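Local coordinates for Dps family protein (Staphylococcus aureus subsp. aureus, PDB 2D5K) that probably oxidises and stores iron inside a twelve-subunit shell, as Dps-family mini-ferritins do, and probably also compacts the bacterial nucleoid, at residues H42-E47 against N140-S145; H27-Y32 against K84-G89; T104-Q109 against T134-H139; N18-Y23 against G72-C77. All coordinates share one frame; numbering follows the deposited sequence.

In the fold
Contacts 1 and 3 join long helices of the four-helix bundle and share helix 123-147: contact 1 sets it against helix 38-65, contact 3 against helix 92-120. Contacts 2 and 4 share helix 5-32 and fasten to it two pieces of the long connection between helices 38-65 and 92-120. Contacts 1, 2 and 4 are buried, and none has a direct hydrogen bond across its segments; contact 3, only partly buried and nearest the chain's centre, has a serine-aspartate bond. Contact 2 adds a bridging water. Contacts 3 and 4 meet where W19 packs on V136 and I106, while contacts 2 and 4 both reach the fifth subunit.

Contact 1: residues H42-E47 against N140-S145; sequences HVKFEE and NWMFKS
K44 of helix 38-65 spans the gap to F143 and M142 of helix 123-147. The backbones stay well apart, with K44 CA and F143 CA 10.6 Å from each other, and it is the long lysine chain that closes the distance. Its CG stands anti to the backbone N (chi1 -176°), and bends at chi2 and chi4 carry the ammonium group to the other helix. There K44 NZ lies 4.0 Å from F143 CE1, approaching the ring obliquely. K44 NZ is also 4.1 Å from M142 SD, and here the two chains cross at about a right angle. No hydrogen bond links the segments; the ammonium end lies at van der Waals range of the ring and the thioether. Further round the helix, M142 CG sits 3.6 Å above the plane of the W141 ring, toward its rim. W141 O is gripped twice: S145 OG donates over 3.0 Å from 39° out of the carbonyl plane, and S145 N reaches it from the opposite face. F103 meets F143 edge-to-face within the chain, while F39 and F38 of the second subunit pack on K44 and M142 respectively. Helix 38-65 is thereby joined to helix 123-147 beside a subunit interface, an arrangement belonging to the four-helix bundle of the ferritin-like fold.

Contact 2: residues H27-Y32 against K84-G89; sequences HNFHWY and KEAAKG
N28 CA and A86 CA approach to 7.0 Å where the end of helix 5-32 faces the segment 84-89, whose backbone is extended at E85 and A86. This segment belongs to the long connection between helices 38-65 and 92-120 of the ferritin-like bundle, and here it runs past the C-terminal end of helix 5-32. A86 touches both N28 and F29 with its one methyl group, which points at the helix. A86 CB lies 3.6 Å from N28 CG and equally close to N28 ND2, so the methyl rests against the carboxamide as a whole. A86 CB is also 3.7 Å from F29 CE1, oblique to the ring; F29 in turn packs on M95 and L99 of helix 92-120. With CG anti to its backbone N (chi1 180°), N28 extends its amide toward the loop, and each polar end finds a partner. ND2 bonds to the backbone O of G72 in the fifth subunit, tying this joint to an interface. N28 OD1 receives a hydrogen bond of 2.6 Å from a water oxygen, and that water also donates weakly to A87 O at 3.4 Å.

Contact 3: residues T104-Q109 against T134-H139; sequences TNISKQ and TSVDKH
S107 holds OG anti to its backbone N (chi1 -177°), and D137 turns CG away from its own carbonyl carbon (chi1 -71°), which brings hydroxyl and carboxylate together between the helices. S107 OG donates to D137 OD1 over 2.7 Å, using the syn lone pair of that oxygen. The other carboxylate oxygen, OD2, forms a salt bridge with R62 of the third subunit, so the aspartate is held from two sources and probably stays charged. The two helices are neighbours in the four-helix bundle of the ferritin-like fold: their segment axes come within 9.4 Å and run roughly antiparallel, with 150° between their directions. The closest CA pair is S107 CA and V136 CA, 6.6 Å apart. V136 splits its two methyls between partners, CG1 lying 4.1 Å from S107 CB and CG2 standing 4.3 Å from I106 CG2. Toward the bundle interior, W19 of helix 5-32 packs on both I106 and V136.

Contact 4: residues N18-Y23 against G72-C77; sequences NWTVAY and GTLTEC
The short helix 74-80, which Dps proteins carry in the connection that here joins helices 38-65 and 92-120, rests its first turn on T20 and V21 of helix 5-32. The closest CA pair is T20 CA and C77 CA, at 6.7 Å. C77 faces the long helix, and its sulfur settles over the branch point of the threonine, C77 SG lying 3.6 Å from T20 CB and nearly as close to both OG1 and CG2. T20 holds CG2 anti to the backbone N, which puts the methyl against helix 74-80, and L74 CD2 meets T20 CG2 at 3.7 Å, the two side chains crossing at about a right angle. The hydroxyl is engaged within its own helix, where T20 OG1 bonds to V16 O. Alongside, V21 CG2 packs 4.0 Å from C77 O, closer to the backbone than to C77 CB, which is 4.4 Å from V21 CG2. This helix start has an N-cap at T73: E76 N donates to T73 OG1 over 3.1 Å at a fairly straight 158°. T73 OG1 in turn donates a hydrogen bond of 2.7 Å to E76 OE1, meeting the anti side of the carboxylate 17° out of its plane. E85 of the fifth subunit accepts from L74 N, bringing a carboxylate to the same helix start, and T24 of that subunit packs against L74.

Contact 1: residues H42-E47 against N140-S145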
loop_
_atom_site.group_PDB
_atom_site.type_symbol
_atom_site.label_atom_id
_atom_site.label_comp_id
_atom_site.label_asym_id
_atom_site.label_seq_id
_atom_site.Cartn_x
_atom_site.Cartn_y
_atom_site.Cartn_z
ATOM N N HIS B 42 24.174 -5.160 12.215
ATOM C CA HIS B 42 23.405 -6.387 12.027
ATOM C C HIS B 42 22.468 -6.178 10.835
ATOM O O HIS B 42 22.360 -7.035 9.954
ATOM C CB HIS B 42 22.610 -6.698 13.305
ATOM C CG HIS B 42 21.732 -7.906 13.205
ATOM N ND1 HIS B 42 20.357 -7.832 13.261
ATOM C CD2 HIS B 42 22.032 -9.219 13.069
ATOM C CE1 HIS B 42 19.847 -9.047 13.166
ATOM N NE2 HIS B 42 20.843 -9.907 13.048
ATOM N N VAL B 43 21.815 -5.021 10.800
ATOM C CA VAL B 43 20.901 -4.696 9.716
ATOM C C VAL B 43 21.638 -4.385 8.417
ATOM O O VAL B 43 21.272 -4.891 7.358
ATOM C CB VAL B 43 20.010 -3.487 10.080
ATOM C CG1 VAL B 43 19.177 -3.072 8.875
ATOM C CG2 VAL B 43 19.107 -3.853 11.243
ATOM N N LYS B 44 22.678 -3.562 8.494
ATOM C CA LYS B 44 23.435 -3.199 7.299
ATOM C C LYS B 44 23.976 -4.425 6.565
ATOM O O LYS B 44 23.946 -4.481 5.337
ATOM C CB LYS B 44 24.597 -2.262 7.657
ATOM C CG LYS B 44 25.364 -1.769 6.434
ATOM C CD LYS B 44 24.431 -1.034 5.473
ATOM C CE LYS B 44 25.056 -0.846 4.093
ATOM N NZ LYS B 44 26.227 0.081 4.080
ATOM N N PHE B 45 24.471 -5.408 7.309
ATOM C CA PHE B 45 25.001 -6.608 6.671
ATOM C C PHE B 45 23.908 -7.382 5.941
ATOM O O PHE B 45 24.175 -8.022 4.924
ATOM C CB PHE B 45 25.706 -7.508 7.695
ATOM C CG PHE B 45 26.961 -6.901 8.274
ATOM C CD1 PHE B 45 27.769 -6.068 7.504
ATOM C CD2 PHE B 45 27.340 -7.171 9.584
ATOM C CE1 PHE B 45 28.936 -5.511 8.032
ATOM C CE2 PHE B 45 28.503 -6.621 10.119
ATOM C CZ PHE B 45 29.301 -5.790 9.341
ATOM N N GLU B 46 22.678 -7.324 6.449
ATOM C CA GLU B 46 21.572 -8.016 5.789
ATOM C C GLU B 46 21.211 -7.283 4.501
ATOM O O GLU B 46 20.947 -7.906 3.476
ATOM C CB GLU B 46 20.337 -8.089 6.692
ATOM C CG GLU B 46 19.209 -8.909 6.062
ATOM C CD GLU B 46 18.026 -9.131 6.983
ATOM O OE1 GLU B 46 18.228 -9.228 8.212
ATOM O OE2 GLU B 46 16.890 -9.232 6.469
ATOM N N GLU B 47 21.201 -5.957 4.552
ATOM C CA GLU B 47 20.887 -5.175 3.362
ATOM C C GLU B 47 21.920 -5.518 2.294
ATOM O O GLU B 47 21.598 -5.643 1.111
ATOM C CB GLU B 47 20.928 -3.679 3.680
ATOM C CG GLU B 47 20.055 -3.286 4.873
ATOM C CD GLU B 47 20.013 -1.785 5.116
ATOM O OE1 GLU B 47 21.064 -1.123 4.975
ATOM O OE2 GLU B 47 18.929 -1.268 5.462
ATOM N N ASN B 140 31.499 1.428 -0.129
ATOM C CA ASN B 140 32.869 1.524 0.351
ATOM C C ASN B 140 33.122 2.870 1.018
ATOM O O ASN B 140 33.810 2.940 2.036
ATOM C CB ASN B 140 33.856 1.291 -0.794
ATOM C CG ASN B 140 35.169 0.704 -0.312
ATOM O OD1 ASN B 140 35.321 0.394 0.872
ATOM N ND2 ASN B 140 36.118 0.540 -1.224
ATOM N N TRP B 141 32.567 3.942 0.458
ATOM C CA TRP B 141 32.739 5.253 1.072
ATOM C C TRP B 141 32.131 5.199 2.474
ATOM O O TRP B 141 32.716 5.699 3.433
ATOM C CB TRP B 141 32.052 6.348 0.241
ATOM C CG TRP B 141 31.535 7.484 1.079
ATOM C CD1 TRP B 141 32.259 8.276 1.931
ATOM C CD2 TRP B 141 30.168 7.885 1.224
ATOM N NE1 TRP B 141 31.424 9.134 2.605
ATOM C CE2 TRP B 141 30.136 8.916 2.192
ATOM C CE3 TRP B 141 28.966 7.471 0.633
ATOM C CZ2 TRP B 141 28.944 9.537 2.585
ATOM C CZ3 TRP B 141 27.781 8.092 1.025
ATOM C CH2 TRP B 141 27.781 9.111 1.992
ATOM N N MET B 142 30.956 4.586 2.596
ATOM C CA MET B 142 30.311 4.476 3.900
ATOM C C MET B 142 31.166 3.652 4.872
ATOM O O MET B 142 31.318 4.035 6.033
ATOM C CB MET B 142 28.918 3.852 3.758
ATOM C CG MET B 142 27.979 4.669 2.883
ATOM S SD MET B 142 26.317 3.979 2.828
ATOM C CE MET B 142 25.468 5.245 1.877
ATOM N N PHE B 143 31.725 2.536 4.407
ATOM C CA PHE B 143 32.568 1.705 5.272
ATOM C C PHE B 143 33.760 2.518 5.768
ATOM O O PHE B 143 34.072 2.518 6.962
ATOM C CB PHE B 143 33.115 0.474 4.534
ATOM C CG PHE B 143 32.055 -0.468 4.030
ATOM C CD1 PHE B 143 30.852 -0.626 4.711
ATOM C CD2 PHE B 143 32.280 -1.224 2.881
ATOM C CE1 PHE B 143 29.883 -1.523 4.253
ATOM C CE2 PHE B 143 31.316 -2.126 2.414
ATOM C CZ PHE B 143 30.116 -2.273 3.105
ATOM N N LYS B 144 34.431 3.199 4.844
ATOM C CA LYS B 144 35.596 4.006 5.200
ATOM C C LYS B 144 35.248 5.135 6.158
ATOM O O LYS B 144 36.058 5.502 7.009
ATOM C CB LYS B 144 36.249 4.576 3.942
ATOM C CG LYS B 144 36.850 3.515 3.032
ATOM C CD LYS B 144 37.419 4.147 1.770
ATOM C CE LYS B 144 38.022 3.105 0.846
ATOM N NZ LYS B 144 38.602 3.748 -0.372
ATOM N N SER B 145 34.046 5.687 6.025
ATOM C CA SER B 145 33.619 6.763 6.912
ATOM C C SER B 145 33.385 6.185 8.304
ATOM O O SER B 145 33.778 6.780 9.309
ATOM C CB SER B 145 32.337 7.419 6.382
ATOM O OG SER B 145 32.596 8.106 5.168
#

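Contact 2: residues H27-Y32 against K84-G89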
loop_
_atom_site.group_PDB
_atom_site.type_symbol
_atom_site.label_atom_id
_atom_site.label_comp_id
_atom_site.label_asym_id
_atom_site.label_seq_id
_atom_site.Cartn_x
_atom_site.Cartn_y
_atom_site.Cartn_z
ATOM N N HIS B 27 26.467 -13.101 5.823
ATOM C CA HIS B 27 25.577 -13.733 6.791
ATOM C C HIS B 27 26.390 -13.956 8.059
ATOM O O HIS B 27 25.911 -13.731 9.168
ATOM C CB HIS B 27 25.059 -15.082 6.284
ATOM C CG HIS B 27 23.787 -14.983 5.504
ATOM N ND1 HIS B 27 23.740 -14.504 4.212
ATOM C CD2 HIS B 27 22.510 -15.278 5.844
ATOM C CE1 HIS B 27 22.487 -14.510 3.790
ATOM N NE2 HIS B 27 21.721 -14.975 4.761
ATOM N N ASN B 28 27.629 -14.402 7.876
ATOM C CA ASN B 28 28.531 -14.649 8.995
ATOM C C ASN B 28 28.688 -13.371 9.819
ATOM O O ASN B 28 28.533 -13.387 11.041
ATOM C CB ASN B 28 29.891 -15.116 8.460
ATOM C CG ASN B 28 30.899 -15.387 9.563
ATOM O OD1 ASN B 28 31.252 -14.492 10.328
ATOM N ND2 ASN B 28 31.372 -16.632 9.645
ATOM N N PHE B 29 28.982 -12.258 9.151
ATOM C CA PHE B 29 29.154 -10.993 9.860
ATOM C C PHE B 29 27.836 -10.558 10.501
ATOM O O PHE B 29 27.819 -10.024 11.606
ATOM C CB PHE B 29 29.683 -9.913 8.906
ATOM C CG PHE B 29 31.117 -10.131 8.468
ATOM C CD1 PHE B 29 31.854 -11.217 8.945
ATOM C CD2 PHE B 29 31.727 -9.249 7.580
ATOM C CE1 PHE B 29 33.176 -11.421 8.543
ATOM C CE2 PHE B 29 33.049 -9.443 7.172
ATOM C CZ PHE B 29 33.774 -10.534 7.657
ATOM N N HIS B 30 26.738 -10.802 9.793
ATOM C CA HIS B 30 25.393 -10.477 10.262
ATOM C C HIS B 30 25.113 -11.209 11.581
ATOM O O HIS B 30 24.506 -10.655 12.496
ATOM C CB HIS B 30 24.399 -10.898 9.163
ATOM C CG HIS B 30 22.959 -10.922 9.580
ATOM N ND1 HIS B 30 22.230 -9.779 9.835
ATOM C CD2 HIS B 30 22.084 -11.953 9.678
ATOM C CE1 HIS B 30 20.969 -10.104 10.065
ATOM N NE2 HIS B 30 20.855 -11.416 9.976
ATOM N N TRP B 31 25.583 -12.451 11.682
ATOM C CA TRP B 31 25.354 -13.256 12.878
ATOM C C TRP B 31 26.344 -13.026 14.009
ATOM O O TRP B 31 25.962 -12.968 15.178
ATOM C CB TRP B 31 25.390 -14.753 12.532
ATOM C CG TRP B 31 24.355 -15.190 11.536
ATOM C CD1 TRP B 31 23.084 -14.710 11.408
ATOM C CD2 TRP B 31 24.498 -16.219 10.547
ATOM N NE1 TRP B 31 22.425 -15.373 10.398
ATOM C CE2 TRP B 31 23.269 -16.305 9.854
ATOM C CE3 TRP B 31 25.543 -17.077 10.182
ATOM C CZ2 TRP B 31 23.056 -17.216 8.812
ATOM C CZ3 TRP B 31 25.333 -17.987 9.142
ATOM C CH2 TRP B 31 24.096 -18.045 8.470
ATOM N N TYR B 32 27.618 -12.905 13.654
ATOM C CA TYR B 32 28.680 -12.765 14.642
ATOM C C TYR B 32 29.101 -11.372 15.090
ATOM O O TYR B 32 29.927 -11.247 15.997
ATOM C CB TYR B 32 29.910 -13.530 14.145
ATOM C CG TYR B 32 29.739 -15.034 14.163
ATOM C CD1 TYR B 32 29.734 -15.738 15.367
ATOM C CD2 TYR B 32 29.587 -15.756 12.976
ATOM C CE1 TYR B 32 29.589 -17.124 15.394
ATOM C CE2 TYR B 32 29.439 -17.145 12.992
ATOM C CZ TYR B 32 29.444 -17.822 14.208
ATOM O OH TYR B 32 29.321 -19.193 14.236
ATOM N N LYS B 84 37.406 -13.905 0.033
ATOM C CA LYS B 84 37.666 -15.096 0.823
ATOM C C LYS B 84 36.635 -15.243 1.928
ATOM O O LYS B 84 36.004 -14.268 2.335
ATOM C CB LYS B 84 39.084 -15.036 1.401
ATOM C CG LYS B 84 40.148 -14.865 0.316
ATOM C CD LYS B 84 40.006 -15.945 -0.759
ATOM C CE LYS B 84 40.767 -15.598 -2.038
ATOM N NZ LYS B 84 42.226 -15.428 -1.806
ATOM N N GLU B 85 36.452 -16.469 2.403
ATOM C CA GLU B 85 35.482 -16.721 3.458
ATOM C C GLU B 85 35.915 -16.096 4.775
ATOM O O GLU B 85 37.101 -15.833 4.996
ATOM C CB GLU B 85 35.269 -18.226 3.628
ATOM C CG GLU B 85 34.814 -18.901 2.345
ATOM C CD GLU B 85 33.769 -19.965 2.589
ATOM O OE1 GLU B 85 34.141 -21.129 2.855
ATOM O OE2 GLU B 85 32.568 -19.624 2.526
ATOM N N ALA B 86 34.945 -15.854 5.646
ATOM C CA ALA B 86 35.216 -15.252 6.940
ATOM C C ALA B 86 36.076 -16.147 7.822
ATOM O O ALA B 86 35.961 -17.373 7.785
ATOM C CB ALA B 86 33.903 -14.942 7.649
ATOM N N ALA B 87 36.946 -15.519 8.603
ATOM C CA ALA B 87 37.810 -16.227 9.538
ATOM C C ALA B 87 37.145 -16.057 10.901
ATOM O O ALA B 87 36.132 -15.366 11.015
ATOM C CB ALA B 87 39.201 -15.610 9.543
ATOM N N LYS B 88 37.705 -16.668 11.938
ATOM C CA LYS B 88 37.113 -16.562 13.269
ATOM C C LYS B 88 37.645 -15.398 14.104
ATOM O O LYS B 88 38.753 -14.913 13.881
ATOM C CB LYS B 88 37.336 -17.862 14.051
ATOM C CG LYS B 88 36.655 -19.086 13.465
ATOM C CD LYS B 88 36.880 -20.300 14.354
ATOM C CE LYS B 88 36.103 -21.509 13.857
ATOM N NZ LYS B 88 36.493 -21.891 12.472
ATOM N N GLY B 89 36.831 -14.953 15.059
ATOM C CA GLY B 89 37.220 -13.888 15.971
ATOM C C GLY B 89 37.317 -12.460 15.467
ATOM O O GLY B 89 38.159 -11.696 15.938
HETATM O O HOH W 1 33.115 -14.382 12.168
#

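Contact 3: residues T104-Q109 against T134-H139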
loop_
_atom_site.group_PDB
_atom_site.type_symbol
_atom_site.label_atom_id
_atom_site.label_comp_id
_atom_site.label_asym_id
_atom_site.label_seq_id
_atom_site.Cartn_x
_atom_site.Cartn_y
_atom_site.Cartn_z
ATOM N N THR B 104 37.037 -2.711 -2.342
ATOM C CA THR B 104 38.088 -2.022 -3.082
ATOM C C THR B 104 38.588 -2.972 -4.174
ATOM O O THR B 104 38.782 -2.569 -5.327
ATOM C CB THR B 104 39.272 -1.644 -2.157
ATOM O OG1 THR B 104 38.874 -0.572 -1.294
ATOM C CG2 THR B 104 40.488 -1.209 -2.981
ATOM N N ASN B 105 38.788 -4.238 -3.811
ATOM C CA ASN B 105 39.263 -5.233 -4.767
ATOM C C ASN B 105 38.263 -5.470 -5.892
ATOM O O ASN B 105 38.640 -5.568 -7.061
ATOM C CB ASN B 105 39.552 -6.567 -4.071
ATOM C CG ASN B 105 40.695 -6.473 -3.079
ATOM O OD1 ASN B 105 41.522 -5.558 -3.148
ATOM N ND2 ASN B 105 40.758 -7.430 -2.160
ATOM N N ILE B 106 36.990 -5.575 -5.532
ATOM C CA ILE B 106 35.942 -5.798 -6.517
ATOM C C ILE B 106 35.813 -4.602 -7.459
ATOM O O ILE B 106 35.683 -4.772 -8.672
ATOM C CB ILE B 106 34.592 -6.062 -5.816
ATOM C CG1 ILE B 106 34.653 -7.420 -5.108
ATOM C CG2 ILE B 106 33.442 -6.015 -6.833
ATOM C CD1 ILE B 106 33.529 -7.655 -4.110
ATOM N N SER B 107 35.856 -3.392 -6.910
ATOM C CA SER B 107 35.731 -2.208 -7.750
ATOM C C SER B 107 36.848 -2.169 -8.789
ATOM O O SER B 107 36.625 -1.779 -9.934
ATOM C CB SER B 107 35.761 -0.935 -6.903
ATOM O OG SER B 107 35.563 0.207 -7.724
ATOM N N LYS B 108 38.051 -2.576 -8.391
ATOM C CA LYS B 108 39.180 -2.594 -9.313
ATOM C C LYS B 108 38.942 -3.636 -10.409
ATOM O O LYS B 108 39.230 -3.393 -11.584
ATOM C CB LYS B 108 40.479 -2.908 -8.560
ATOM C CG LYS B 108 41.711 -2.926 -9.450
ATOM C CD LYS B 108 42.987 -3.113 -8.634
ATOM C CE LYS B 108 44.214 -3.159 -9.539
ATOM N NZ LYS B 108 45.469 -3.376 -8.761
ATOM N N GLN B 109 38.416 -4.797 -10.025
ATOM C CA GLN B 109 38.119 -5.848 -10.999
ATOM C C GLN B 109 37.057 -5.353 -11.965
ATOM O O GLN B 109 37.117 -5.617 -13.167
ATOM C CB GLN B 109 37.570 -7.107 -10.328
ATOM C CG GLN B 109 38.566 -8.000 -9.639
ATOM C CD GLN B 109 37.976 -9.374 -9.380
ATOM O OE1 GLN B 109 36.816 -9.494 -8.976
ATOM N NE2 GLN B 109 38.767 -10.418 -9.611
ATOM N N THR B 134 28.893 1.177 -9.138
ATOM C CA THR B 134 28.277 2.353 -8.530
ATOM C C THR B 134 27.947 2.068 -7.064
ATOM O O THR B 134 28.313 2.832 -6.168
ATOM C CB THR B 134 26.959 2.740 -9.248
ATOM O OG1 THR B 134 27.230 3.079 -10.616
ATOM C CG2 THR B 134 26.303 3.931 -8.554
ATOM N N SER B 135 27.251 0.962 -6.826
ATOM C CA SER B 135 26.860 0.593 -5.466
ATOM C C SER B 135 28.059 0.188 -4.613
ATOM O O SER B 135 28.149 0.554 -3.436
ATOM C CB SER B 135 25.846 -0.548 -5.503
ATOM O OG SER B 135 25.506 -0.946 -4.185
ATOM N N VAL B 136 28.976 -0.571 -5.200
ATOM C CA VAL B 136 30.172 -0.999 -4.477
ATOM C C VAL B 136 30.960 0.210 -3.962
ATOM O O VAL B 136 31.350 0.266 -2.788
ATOM C CB VAL B 136 31.077 -1.872 -5.385
ATOM C CG1 VAL B 136 32.464 -2.031 -4.765
ATOM C CG2 VAL B 136 30.428 -3.243 -5.584
ATOM N N ASP B 137 31.189 1.184 -4.834
ATOM C CA ASP B 137 31.935 2.378 -4.443
ATOM C C ASP B 137 31.205 3.192 -3.381
ATOM O O ASP B 137 31.824 3.735 -2.466
ATOM C CB ASP B 137 32.210 3.263 -5.665
ATOM C CG ASP B 137 33.242 2.664 -6.604
ATOM O OD1 ASP B 137 33.903 1.676 -6.216
ATOM O OD2 ASP B 137 33.402 3.190 -7.729
ATOM N N LYS B 138 29.887 3.281 -3.510
ATOM C CA LYS B 138 29.081 4.033 -2.555
ATOM C C LYS B 138 29.186 3.386 -1.178
ATOM O O LYS B 138 29.440 4.061 -0.179
ATOM C CB LYS B 138 27.624 4.059 -3.021
ATOM C CG LYS B 138 26.702 4.905 -2.168
ATOM C CD LYS B 138 25.308 4.943 -2.788
ATOM C CE LYS B 138 24.371 5.851 -2.008
ATOM N NZ LYS B 138 22.995 5.866 -2.601
ATOM N N HIS B 139 28.991 2.073 -1.126
ATOM C CA HIS B 139 29.087 1.352 0.140
ATOM C C HIS B 139 30.486 1.492 0.729
ATOM O O HIS B 139 30.648 1.650 1.937
ATOM C CB HIS B 139 28.798 -0.137 -0.057
ATOM C CG HIS B 139 27.361 -0.448 -0.333
ATOM N ND1 HIS B 139 26.341 -0.075 0.517
ATOM C CD2 HIS B 139 26.778 -1.123 -1.350
ATOM C CE1 HIS B 139 25.190 -0.509 0.033
ATOM N NE2 HIS B 139 25.429 -1.148 -1.098
#

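Contact 4: residues N18-Y23 against G72-C77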
loop_
_atom_site.group_PDB
_atom_site.type_symbol
_atom_site.label_atom_id
_atom_site.label_comp_id
_atom_site.label_asym_id
_atom_site.label_seq_id
_atom_site.Cartn_x
_atom_site.Cartn_y
_atom_site.Cartn_z
ATOM N N ASN B 18 32.392 -14.100 -6.760
ATOM C CA ASN B 18 32.677 -13.151 -5.681
ATOM C C ASN B 18 31.474 -12.910 -4.780
ATOM O O ASN B 18 31.574 -12.978 -3.558
ATOM C CB ASN B 18 33.083 -11.777 -6.227
ATOM C CG ASN B 18 34.432 -11.776 -6.909
ATOM O OD1 ASN B 18 35.280 -12.633 -6.657
ATOM N ND2 ASN B 18 34.650 -10.781 -7.767
ATOM N N TRP B 19 30.334 -12.613 -5.392
ATOM C CA TRP B 19 29.147 -12.303 -4.622
ATOM C C TRP B 19 28.450 -13.492 -3.985
ATOM O O TRP B 19 27.718 -13.333 -3.010
ATOM C CB TRP B 19 28.196 -11.463 -5.475
ATOM C CG TRP B 19 28.812 -10.114 -5.757
ATOM C CD1 TRP B 19 29.543 -9.752 -6.857
ATOM C CD2 TRP B 19 28.851 -8.993 -4.865
ATOM N NE1 TRP B 19 30.038 -8.475 -6.699
ATOM C CE2 TRP B 19 29.627 -7.988 -5.487
ATOM C CE3 TRP B 19 28.307 -8.742 -3.598
ATOM C CZ2 TRP B 19 29.872 -6.750 -4.884
ATOM C CZ3 TRP B 19 28.551 -7.508 -2.997
ATOM C CH2 TRP B 19 29.329 -6.529 -3.644
ATOM N N THR B 20 28.687 -14.683 -4.516
ATOM C CA THR B 20 28.093 -15.866 -3.912
ATOM C C THR B 20 28.865 -16.089 -2.609
ATOM O O THR B 20 28.277 -16.378 -1.570
ATOM C CB THR B 20 28.222 -17.096 -4.825
ATOM O OG1 THR B 20 27.422 -16.896 -6.001
ATOM C CG2 THR B 20 27.738 -18.348 -4.107
ATOM N N VAL B 21 30.185 -15.938 -2.664
ATOM C CA VAL B 21 31.000 -16.104 -1.464
ATOM C C VAL B 21 30.680 -14.983 -0.478
ATOM O O VAL B 21 30.520 -15.228 0.721
ATOM C CB VAL B 21 32.507 -16.080 -1.789
ATOM C CG1 VAL B 21 33.318 -16.182 -0.506
ATOM C CG2 VAL B 21 32.856 -17.237 -2.719
ATOM N N ALA B 22 30.575 -13.756 -0.986
ATOM C CA ALA B 22 30.270 -12.605 -0.138
ATOM C C ALA B 22 28.909 -12.763 0.530
ATOM O O ALA B 22 28.715 -12.347 1.673
ATOM C CB ALA B 22 30.296 -11.324 -0.962
ATOM N N TYR B 23 27.969 -13.367 -0.188
ATOM C CA TYR B 23 26.623 -13.585 0.338
ATOM C C TYR B 23 26.686 -14.304 1.684
ATOM O O TYR B 23 26.035 -13.903 2.652
ATOM C CB TYR B 23 25.810 -14.419 -0.656
ATOM C CG TYR B 23 24.402 -14.720 -0.202
ATOM C CD1 TYR B 23 23.405 -13.743 -0.249
ATOM C CD2 TYR B 23 24.067 -15.981 0.284
ATOM C CE1 TYR B 23 22.104 -14.022 0.177
ATOM C CE2 TYR B 23 22.776 -16.269 0.713
ATOM C CZ TYR B 23 21.801 -15.289 0.656
ATOM O OH TYR B 23 20.524 -15.584 1.078
ATOM N N GLY B 72 27.204 -22.598 -11.365
ATOM C CA GLY B 72 26.101 -23.045 -10.533
ATOM C C GLY B 72 26.383 -23.880 -9.296
ATOM O O GLY B 72 25.490 -24.578 -8.826
ATOM N N THR B 73 27.601 -23.828 -8.769
ATOM C CA THR B 73 27.926 -24.582 -7.562
ATOM C C THR B 73 28.794 -23.736 -6.642
ATOM O O THR B 73 29.496 -22.833 -7.097
ATOM C CB THR B 73 28.689 -25.892 -7.871
ATOM O OG1 THR B 73 30.018 -25.585 -8.316
ATOM C CG2 THR B 73 27.955 -26.694 -8.940
ATOM N N LEU B 74 28.740 -24.033 -5.349
ATOM C CA LEU B 74 29.527 -23.303 -4.362
ATOM C C LEU B 74 31.006 -23.641 -4.505
ATOM O O LEU B 74 31.881 -22.793 -4.300
ATOM C CB LEU B 74 29.038 -23.652 -2.956
ATOM C CG LEU B 74 27.573 -23.281 -2.698
ATOM C CD1 LEU B 74 27.124 -23.833 -1.354
ATOM C CD2 LEU B 74 27.419 -21.763 -2.733
ATOM N N THR B 75 31.286 -24.887 -4.864
ATOM C CA THR B 75 32.662 -25.328 -5.037
ATOM C C THR B 75 33.349 -24.487 -6.112
ATOM O O THR B 75 34.484 -24.044 -5.935
ATOM C CB THR B 75 32.718 -26.813 -5.449
ATOM O OG1 THR B 75 31.997 -27.598 -4.490
ATOM C CG2 THR B 75 34.164 -27.294 -5.510
ATOM N N GLU B 76 32.658 -24.268 -7.227
ATOM C CA GLU B 76 33.214 -23.474 -8.319
ATOM C C GLU B 76 33.383 -22.017 -7.888
ATOM O O GLU B 76 34.392 -21.383 -8.201
ATOM C CB GLU B 76 32.308 -23.560 -9.554
ATOM C CG GLU B 76 32.326 -24.926 -10.241
ATOM C CD GLU B 76 31.241 -25.069 -11.296
ATOM O OE1 GLU B 76 30.046 -25.063 -10.932
ATOM O OE2 GLU B 76 31.585 -25.187 -12.492
ATOM N N CYS B 77 32.401 -21.491 -7.162
ATOM C CA CYS B 77 32.473 -20.112 -6.694
ATOM C C CYS B 77 33.693 -19.892 -5.797
ATOM O O CYS B 77 34.413 -18.903 -5.946
ATOM C CB CYS B 77 31.192 -19.740 -5.944
ATOM S SG CYS B 77 29.729 -19.531 -7.005
#